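Local coordinates for condensin complex subunit 3 (PDB 5OQR), which serves as a HEAT-repeat regulatory subunit of condensin, the complex that converts interphase chromatin into compact mitotic chromosomes, at residues 680-686 with 733-738; 727-731 with 763-769. The contacts are given in a common frame with arbitrary orientation. Residues are numbered along the deposited sequence.

Interaction 1: 680-686 with 733-738; sequences LDWTDNE and LLGKLK
The C-terminal end of helix 669-682 meets the end of helix 725-736, with CA atoms nearest at Leu680-Leu737 (7.4 Å) and Asp684-Lys738 (7.1 Å). Leu680, in the mt rotamer, gives the most surface: its CD2 lies 3.8 Å from Leu737 CD2, its CD1 3.9 Å from Lys736 CB and 4.4 Å from Leu733 CD2. Leu710 of helix 706-717 and Phe649 of helix 639-661 also pack on Leu680. Lys738, beyond the helix and extended (phi/psi -109/93; chi1 m, chi2 t, chi3 p, chi4 t), stretches along turn 684-686: its CD is 3.2 Å from Asp684 OD2, and its NZ forms a long 3.8 Å salt bridge with Asp684 OD2 and lies 3.7 Å from Glu686 CB. Asp684, chi1 t, accepts a 2.8 Å hydrogen bond at OD1 from Glu686 N, closing an Asx turn as the chain enters a 3-10 segment. This contact, bordered by the salt bridge from buried Asp684 to exposed Lys738, joins helix 669-682 to the second helix of HEAT repeat 9, the helix-on-helix packing of an alpha-solenoid.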
ATOM      1  N   LEU A 680     -10.799  17.879  -6.605  1.00 34.91           N
ATOM      2  CA  LEU A 680     -10.109  19.128  -6.911  1.00 37.34           C
ATOM      3  C   LEU A 680      -8.632  18.891  -7.190  1.00 34.85           C
ATOM      4  O   LEU A 680      -8.051  19.538  -8.068  1.00 35.13           O
ATOM      5  CB  LEU A 680     -10.284  20.119  -5.760  1.00 40.60           C
ATOM      6  CG  LEU A 680     -11.642  20.816  -5.672  1.00 37.97           C
ATOM      7  CD1 LEU A 680     -11.762  21.570  -4.364  1.00 38.80           C
ATOM      8  CD2 LEU A 680     -11.839  21.760  -6.848  1.00 39.15           C
ATOM      9  N   ASP A 681      -8.005  17.978  -6.451  1.00 39.98           N
ATOM     10  CA  ASP A 681      -6.615  17.639  -6.729  1.00 44.60           C
ATOM     11  C   ASP A 681      -6.473  17.012  -8.109  1.00 38.03           C
ATOM     12  O   ASP A 681      -5.530  17.323  -8.847  1.00 38.76           O
ATOM     13  CB  ASP A 681      -6.082  16.698  -5.653  1.00 48.08           C
ATOM     14  CG  ASP A 681      -6.048  17.344  -4.285  1.00 57.12           C
ATOM     15  OD1 ASP A 681      -5.361  16.814  -3.388  1.00 70.80           O
ATOM     16  OD2 ASP A 681      -6.704  18.391  -4.110  1.00 50.18           O
ATOM     17  N   TRP A 682      -7.404  16.131  -8.479  1.00 34.47           N
ATOM     18  CA  TRP A 682      -7.361  15.509  -9.798  1.00 30.95           C
ATOM     19  C   TRP A 682      -7.403  16.543 -10.911  1.00 33.05           C
ATOM     20  O   TRP A 682      -6.812  16.331 -11.976  1.00 33.96           O
ATOM     21  CB  TRP A 682      -8.527  14.535  -9.957  1.00 30.78           C
ATOM     22  CG  TRP A 682      -8.456  13.334  -9.069  1.00 31.77           C
ATOM     23  CD1 TRP A 682      -7.357  12.849  -8.431  1.00 33.31           C
ATOM     24  CD2 TRP A 682      -9.539  12.465  -8.720  1.00 26.55           C
ATOM     25  NE1 TRP A 682      -7.685  11.732  -7.707  1.00 32.72           N
ATOM     26  CE2 TRP A 682      -9.020  11.475  -7.867  1.00 26.59           C
ATOM     27  CE3 TRP A 682     -10.897  12.430  -9.046  1.00 30.92           C
ATOM     28  CZ2 TRP A 682      -9.811  10.462  -7.336  1.00 33.18           C
ATOM     29  CZ3 TRP A 682     -11.677  11.424  -8.520  1.00 28.68           C
ATOM     30  CH2 TRP A 682     -11.135  10.454  -7.674  1.00 32.96           C
ATOM     31  N   THR A 683      -8.098  17.654 -10.694  1.00 42.13           N
ATOM     32  CA  THR A 683      -8.273  18.674 -11.718  1.00 31.97           C
ATOM     33  C   THR A 683      -7.245  19.795 -11.623  1.00 30.33           C
ATOM     34  O   THR A 683      -7.270  20.706 -12.452  1.00 31.90           O
ATOM     35  CB  THR A 683      -9.688  19.247 -11.627  1.00 29.48           C
ATOM     36  OG1 THR A 683      -9.986  19.573 -10.267  1.00 40.00           O
ATOM     37  CG2 THR A 683     -10.704  18.241 -12.098  1.00 26.05           C
ATOM     38  N   ASP A 684      -6.337  19.739 -10.653  1.00 36.17           N
ATOM     39  CA  ASP A 684      -5.330  20.777 -10.472  1.00 40.77           C
ATOM     40  C   ASP A 684      -4.243  20.634 -11.532  1.00 43.18           C
ATOM     41  O   ASP A 684      -3.589  19.590 -11.623  1.00 45.20           O
ATOM     42  CB  ASP A 684      -4.736  20.684  -9.070  1.00 45.33           C
ATOM     43  CG  ASP A 684      -3.794  21.826  -8.751  1.00 54.47           C
ATOM     44  OD1 ASP A 684      -3.275  22.467  -9.688  1.00 58.18           O
ATOM     45  OD2 ASP A 684      -3.564  22.079  -7.551  1.00 59.27           O
ATOM     46  N   ASN A 685      -4.043  21.689 -12.325  1.00 52.54           N
ATOM     47  CA  ASN A 685      -3.051  21.638 -13.394  1.00 50.67           C
ATOM     48  C   ASN A 685      -1.641  21.462 -12.849  1.00 53.44           C
ATOM     49  O   ASN A 685      -0.778  20.899 -13.531  1.00 50.31           O
ATOM     50  CB  ASN A 685      -3.130  22.909 -14.241  1.00 53.42           C
ATOM     51  CG  ASN A 685      -2.131  22.913 -15.378  1.00 60.25           C
ATOM     52  OD1 ASN A 685      -1.101  23.583 -15.312  1.00 59.23           O
ATOM     53  ND2 ASN A 685      -2.427  22.156 -16.428  1.00 57.83           N
ATOM     54  N   GLU A 686      -1.384  21.937 -11.630  1.00 61.78           N
ATOM     55  CA  GLU A 686      -0.050  21.828 -11.056  1.00 65.74           C
ATOM     56  C   GLU A 686       0.363  20.380 -10.828  1.00 67.78           C
ATOM     57  O   GLU A 686       1.564  20.092 -10.786  1.00 73.26           O
ATOM     58  CB  GLU A 686       0.011  22.598  -9.735  1.00 78.83           C
ATOM     59  CG  GLU A 686       1.392  22.646  -9.095  1.00104.48           C
ATOM     60  CD  GLU A 686       2.394  23.432  -9.921  1.00108.84           C
ATOM     61  OE1 GLU A 686       1.969  24.130 -10.865  1.00104.60           O
ATOM     62  OE2 GLU A 686       3.605  23.351  -9.625  1.00118.24           O
ATOM     63  N   LEU A 733     -16.499  25.588  -2.697  1.00 31.16           N
ATOM     64  CA  LEU A 733     -15.420  25.099  -3.548  1.00 36.60           C
ATOM     65  C   LEU A 733     -14.715  26.231  -4.280  1.00 30.41           C
ATOM     66  O   LEU A 733     -13.517  26.124  -4.568  1.00 30.41           O
ATOM     67  CB  LEU A 733     -15.974  24.083  -4.546  1.00 47.27           C
ATOM     68  CG  LEU A 733     -16.784  22.954  -3.907  1.00 37.37           C
ATOM     69  CD1 LEU A 733     -17.379  22.062  -4.974  1.00 39.26           C
ATOM     70  CD2 LEU A 733     -15.921  22.153  -2.945  1.00 35.50           C
ATOM     71  N   LEU A 734     -15.429  27.317  -4.588  1.00 36.38           N
ATOM     72  CA  LEU A 734     -14.806  28.447  -5.269  1.00 30.19           C
ATOM     73  C   LEU A 734     -13.614  28.982  -4.488  1.00 28.87           C
ATOM     74  O   LEU A 734     -12.654  29.477  -5.086  1.00 32.81           O
ATOM     75  CB  LEU A 734     -15.835  29.553  -5.490  1.00 29.89           C
ATOM     76  CG  LEU A 734     -16.909  29.257  -6.535  1.00 30.76           C
ATOM     77  CD1 LEU A 734     -18.107  30.158  -6.326  1.00 36.18           C
ATOM     78  CD2 LEU A 734     -16.353  29.434  -7.935  1.00 33.53           C
ATOM     79  N   GLY A 735     -13.649  28.885  -3.160  1.00 27.75           N
ATOM     80  CA  GLY A 735     -12.533  29.335  -2.351  1.00 37.98           C
ATOM     81  C   GLY A 735     -11.345  28.400  -2.372  1.00 36.99           C
ATOM     82  O   GLY A 735     -10.223  28.833  -2.094  1.00 40.53           O
ATOM     83  N   LYS A 736     -11.563  27.127  -2.694  1.00 44.39           N
ATOM     84  CA  LYS A 736     -10.481  26.154  -2.743  1.00 38.78           C
ATOM     85  C   LYS A 736      -9.824  26.067  -4.112  1.00 33.93           C
ATOM     86  O   LYS A 736      -8.732  25.503  -4.225  1.00 36.24           O
ATOM     87  CB  LYS A 736     -10.997  24.771  -2.345  1.00 37.33           C
ATOM     88  CG  LYS A 736     -11.795  24.760  -1.056  1.00 36.34           C
ATOM     89  CD  LYS A 736     -12.375  23.392  -0.768  1.00 49.53           C
ATOM     90  CE  LYS A 736     -13.281  23.419   0.450  1.00 61.99           C
ATOM     91  NZ  LYS A 736     -12.573  23.897   1.667  1.00 83.71           N
ATOM     92  N   LEU A 737     -10.459  26.610  -5.147  1.00 36.55           N
ATOM     93  CA  LEU A 737      -9.893  26.551  -6.486  1.00 30.15           C
ATOM     94  C   LEU A 737      -8.509  27.187  -6.512  1.00 32.34           C
ATOM     95  O   LEU A 737      -8.206  28.108  -5.751  1.00 37.83           O
ATOM     96  CB  LEU A 737     -10.809  27.256  -7.484  1.00 27.79           C
ATOM     97  CG  LEU A 737     -12.213  26.678  -7.651  1.00 32.79           C
ATOM     98  CD1 LEU A 737     -13.056  27.588  -8.528  1.00 33.85           C
ATOM     99  CD2 LEU A 737     -12.157  25.283  -8.238  1.00 35.85           C
ATOM    100  N   LYS A 738      -7.667  26.675  -7.398  1.00 33.73           N
ATOM    101  CA  LYS A 738      -6.321  27.190  -7.620  1.00 34.40           C
ATOM    102  C   LYS A 738      -6.324  27.878  -8.980  1.00 32.55           C
ATOM    103  O   LYS A 738      -6.115  27.244 -10.015  1.00 37.50           O
ATOM    104  CB  LYS A 738      -5.285  26.081  -7.562  1.00 47.91           C
ATOM    105  CG  LYS A 738      -4.795  25.754  -6.158  1.00 57.04           C
ATOM    106  CD  LYS A 738      -3.499  24.960  -6.198  1.00 84.61           C
ATOM    107  CE  LYS A 738      -2.308  25.831  -6.593  1.00 94.43           C
ATOM    108  NZ  LYS A 738      -1.207  25.031  -7.196  1.00 78.26           N
TER

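Interaction 2: 727-731 with 763-769; sequences RKFMI and FTMDSTS
One face of helix 725-736, at residues 727-731, carries Arg727, Lys728 and Ile731 against the extended linker 763-765 and the first turn of helix 767-785; the closest CA pair is Lys728-Ser769, 6.4 Å apart. Arg727 (chi1 and chi2 t, chi3 m) lays its guanidinium flat on the Phe763 ring (chi1 m), a cation-pi stack with centres 3.7 Å apart, planes at 26° and CZ 2° off the ring normal; NH1 comes within 3.3 Å of Phe763 CD1. Hydrogen bonds from Arg727 to the carbonyls of Leu718 and Pro719 hold the guanidinium in place. Asp766 (chi1 p) is the N-cap: OD1 accepts from Ser769 N (3.2 Å) and Thr768 OG1 (2.6 Å), and OD2 from Ser769 OG (2.7 Å). Lys728, its chi1 between wells at -96° and chi3 p, bends toward this cap. Lys728 NZ makes a weak 3.3 Å hydrogen bond to Thr768 OG1. A long salt bridge joins Lys728 NZ to Asp766 OD1 at 3.7 Å. Ile731 (mt) sets CD1 3.9 Å from Met765 SD and 4.2 Å from Ser769 CB. Tyr758 of helix 745-759 touches Arg727, Ile731 and Met765, Leu773 of helix 767-785 packs on Ile731 and Met765, and Phe729 and Met730 face helix 639-661, so helix 725-736 lies between helices 745-759 and 767-785 and helices 639-661 and 669-682.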
ATOM      1  N   ARG A 727     -26.257  24.119  -1.896  1.00 59.31           N
ATOM      2  CA  ARG A 727     -25.845  25.350  -2.562  1.00 45.82           C
ATOM      3  C   ARG A 727     -24.719  26.032  -1.798  1.00 37.66           C
ATOM      4  O   ARG A 727     -23.789  26.575  -2.403  1.00 33.86           O
ATOM      5  CB  ARG A 727     -27.045  26.282  -2.713  1.00 54.25           C
ATOM      6  CG  ARG A 727     -26.888  27.337  -3.795  1.00 49.58           C
ATOM      7  CD  ARG A 727     -28.166  28.140  -3.962  1.00 59.31           C
ATOM      8  NE  ARG A 727     -29.099  27.519  -4.899  1.00 60.60           N
ATOM      9  CZ  ARG A 727     -30.391  27.822  -4.984  1.00 67.62           C
ATOM     10  NH1 ARG A 727     -30.921  28.730  -4.176  1.00 76.92           N
ATOM     11  NH2 ARG A 727     -31.160  27.209  -5.873  1.00 68.21           N
ATOM     12  N   LYS A 728     -24.783  26.013  -0.464  1.00 41.15           N
ATOM     13  CA  LYS A 728     -23.671  26.510   0.340  1.00 42.48           C
ATOM     14  C   LYS A 728     -22.380  25.779   0.000  1.00 43.29           C
ATOM     15  O   LYS A 728     -21.327  26.400  -0.177  1.00 37.45           O
ATOM     16  CB  LYS A 728     -23.976  26.345   1.829  1.00 53.28           C
ATOM     17  CG  LYS A 728     -24.552  27.576   2.510  1.00 58.37           C
ATOM     18  CD  LYS A 728     -24.213  27.601   3.997  1.00 69.35           C
ATOM     19  CE  LYS A 728     -22.718  27.811   4.229  1.00 77.57           C
ATOM     20  NZ  LYS A 728     -22.405  28.254   5.617  1.00 72.81           N
ATOM     21  N   PHE A 729     -22.443  24.449  -0.079  1.00 45.03           N
ATOM     22  CA  PHE A 729     -21.229  23.660  -0.238  1.00 43.38           C
ATOM     23  C   PHE A 729     -20.597  23.885  -1.604  1.00 43.23           C
ATOM     24  O   PHE A 729     -19.369  23.963  -1.720  1.00 40.38           O
ATOM     25  CB  PHE A 729     -21.534  22.180  -0.025  1.00 57.53           C
ATOM     26  CG  PHE A 729     -20.341  21.297  -0.198  1.00 45.72           C
ATOM     27  CD1 PHE A 729     -20.240  20.455  -1.288  1.00 48.67           C
ATOM     28  CD2 PHE A 729     -19.306  21.330   0.719  1.00 47.24           C
ATOM     29  CE1 PHE A 729     -19.135  19.649  -1.453  1.00 58.48           C
ATOM     30  CE2 PHE A 729     -18.198  20.528   0.560  1.00 56.27           C
ATOM     31  CZ  PHE A 729     -18.109  19.691  -0.529  1.00 61.69           C
ATOM     32  N   MET A 730     -21.415  23.991  -2.653  1.00 43.11           N
ATOM     33  CA  MET A 730     -20.867  24.228  -3.983  1.00 37.87           C
ATOM     34  C   MET A 730     -20.138  25.560  -4.052  1.00 35.86           C
ATOM     35  O   MET A 730     -19.137  25.681  -4.767  1.00 32.62           O
ATOM     36  CB  MET A 730     -21.982  24.172  -5.027  1.00 42.79           C
ATOM     37  CG  MET A 730     -22.716  22.840  -5.081  1.00 55.65           C
ATOM     38  SD  MET A 730     -21.625  21.429  -5.357  1.00 53.75           S
ATOM     39  CE  MET A 730     -21.146  21.692  -7.060  1.00 46.76           C
ATOM     40  N   ILE A 731     -20.618  26.568  -3.319  1.00 40.03           N
ATOM     41  CA  ILE A 731     -19.927  27.851  -3.274  1.00 31.91           C
ATOM     42  C   ILE A 731     -18.621  27.719  -2.504  1.00 28.36           C
ATOM     43  O   ILE A 731     -17.619  28.357  -2.843  1.00 29.54           O
ATOM     44  CB  ILE A 731     -20.847  28.927  -2.663  1.00 37.03           C
ATOM     45  CG1 ILE A 731     -21.999  29.234  -3.618  1.00 34.85           C
ATOM     46  CG2 ILE A 731     -20.074  30.214  -2.357  1.00 32.65           C
ATOM     47  CD1 ILE A 731     -23.140  29.995  -2.979  1.00 41.78           C
ATOM     48  N   PHE A 763     -30.632  34.784  -5.457  1.00 65.20           N
ATOM     49  CA  PHE A 763     -30.788  33.804  -4.394  1.00 69.28           C
ATOM     50  C   PHE A 763     -30.355  34.399  -3.059  1.00 63.42           C
ATOM     51  O   PHE A 763     -29.495  35.281  -2.992  1.00 60.38           O
ATOM     52  CB  PHE A 763     -29.968  32.550  -4.700  1.00 71.34           C
ATOM     53  CG  PHE A 763     -30.523  31.719  -5.824  1.00 67.62           C
ATOM     54  CD1 PHE A 763     -31.866  31.383  -5.860  1.00 70.73           C
ATOM     55  CD2 PHE A 763     -29.700  31.273  -6.844  1.00 66.87           C
ATOM     56  CE1 PHE A 763     -32.376  30.618  -6.890  1.00 67.18           C
ATOM     57  CE2 PHE A 763     -30.204  30.509  -7.876  1.00 60.01           C
ATOM     58  CZ  PHE A 763     -31.544  30.181  -7.901  1.00 70.64           C
ATOM     59  N   THR A 764     -30.970  33.909  -1.988  1.00 63.13           N
ATOM     60  CA  THR A 764     -30.667  34.374  -0.642  1.00 67.00           C
ATOM     61  C   THR A 764     -29.496  33.568  -0.093  1.00 57.00           C
ATOM     62  O   THR A 764     -29.588  32.344   0.043  1.00 62.25           O
ATOM     63  CB  THR A 764     -31.886  34.239   0.267  1.00 75.74           C
ATOM     64  OG1 THR A 764     -33.022  34.841  -0.364  1.00 88.55           O
ATOM     65  CG2 THR A 764     -31.633  34.922   1.602  1.00 74.00           C
ATOM     66  N   MET A 765     -28.405  34.256   0.227  1.00 52.45           N
ATOM     67  CA  MET A 765     -27.174  33.620   0.666  1.00 54.69           C
ATOM     68  C   MET A 765     -26.759  34.151   2.030  1.00 49.08           C
ATOM     69  O   MET A 765     -26.980  35.320   2.356  1.00 54.86           O
ATOM     70  CB  MET A 765     -26.049  33.850  -0.345  1.00 55.85           C
ATOM     71  CG  MET A 765     -26.064  32.869  -1.503  1.00 53.79           C
ATOM     72  SD  MET A 765     -25.055  33.403  -2.891  1.00 52.91           S
ATOM     73  CE  MET A 765     -26.075  34.708  -3.571  1.00 57.19           C
ATOM     74  N   ASP A 766     -26.151  33.274   2.821  1.00 45.10           N
ATOM     75  CA  ASP A 766     -25.667  33.634   4.142  1.00 42.58           C
ATOM     76  C   ASP A 766     -24.387  34.459   4.025  1.00 42.59           C
ATOM     77  O   ASP A 766     -23.901  34.761   2.932  1.00 38.34           O
ATOM     78  CB  ASP A 766     -25.434  32.378   4.978  1.00 51.49           C
ATOM     79  CG  ASP A 766     -24.317  31.519   4.431  1.00 48.51           C
ATOM     80  OD1 ASP A 766     -23.150  31.758   4.800  1.00 50.15           O
ATOM     81  OD2 ASP A 766     -24.605  30.609   3.630  1.00 54.76           O
ATOM     82  N   SER A 767     -23.822  34.818   5.178  1.00 43.28           N
ATOM     83  CA  SER A 767     -22.670  35.711   5.200  1.00 37.59           C
ATOM     84  C   SER A 767     -21.452  35.069   4.548  1.00 36.16           C
ATOM     85  O   SER A 767     -20.806  35.677   3.688  1.00 38.42           O
ATOM     86  CB  SER A 767     -22.353  36.112   6.640  1.00 47.49           C
ATOM     87  OG  SER A 767     -23.360  36.952   7.167  1.00 51.78           O
ATOM     88  N   THR A 768     -21.112  33.844   4.955  1.00 44.83           N
ATOM     89  CA  THR A 768     -19.897  33.215   4.445  1.00 45.32           C
ATOM     90  C   THR A 768     -19.985  32.998   2.938  1.00 40.33           C
ATOM     91  O   THR A 768     -19.010  33.231   2.214  1.00 41.16           O
ATOM     92  CB  THR A 768     -19.637  31.892   5.168  1.00 41.04           C
ATOM     93  OG1 THR A 768     -20.672  30.953   4.855  1.00 57.85           O
ATOM     94  CG2 THR A 768     -19.584  32.103   6.674  1.00 40.54           C
ATOM     95  N   SER A 769     -21.143  32.558   2.444  1.00 38.88           N
ATOM     96  CA  SER A 769     -21.331  32.444   1.002  1.00 36.17           C
ATOM     97  C   SER A 769     -21.045  33.771   0.314  1.00 41.86           C
ATOM     98  O   SER A 769     -20.229  33.844  -0.610  1.00 41.61           O
ATOM     99  CB  SER A 769     -22.754  31.977   0.691  1.00 38.03           C
ATOM    100  OG  SER A 769     -23.061  30.770   1.361  1.00 39.97           O
TER

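Helix 725-736 serves both contacts, whose centres lie 19 Å apart: interaction 2 takes its earlier turns and interaction 1 its C-terminal end. Each is partly buried, with three buried residues among those touching. In interaction 1 the inner part is purely aliphatic, and beside it a long ion pair reaches from buried Asp684 to exposed Lys738; interaction 2, farther from the centre of the chain (39 Å against 26 Å), covers more surface and relies on a cation-pi stack and a polar helix cap beside a small apolar patch. The first ties the helix back to helix 669-682, the second ties it forward to the C-terminal helix 767-785, which also meets Leu734 and Leu737 from interaction 1.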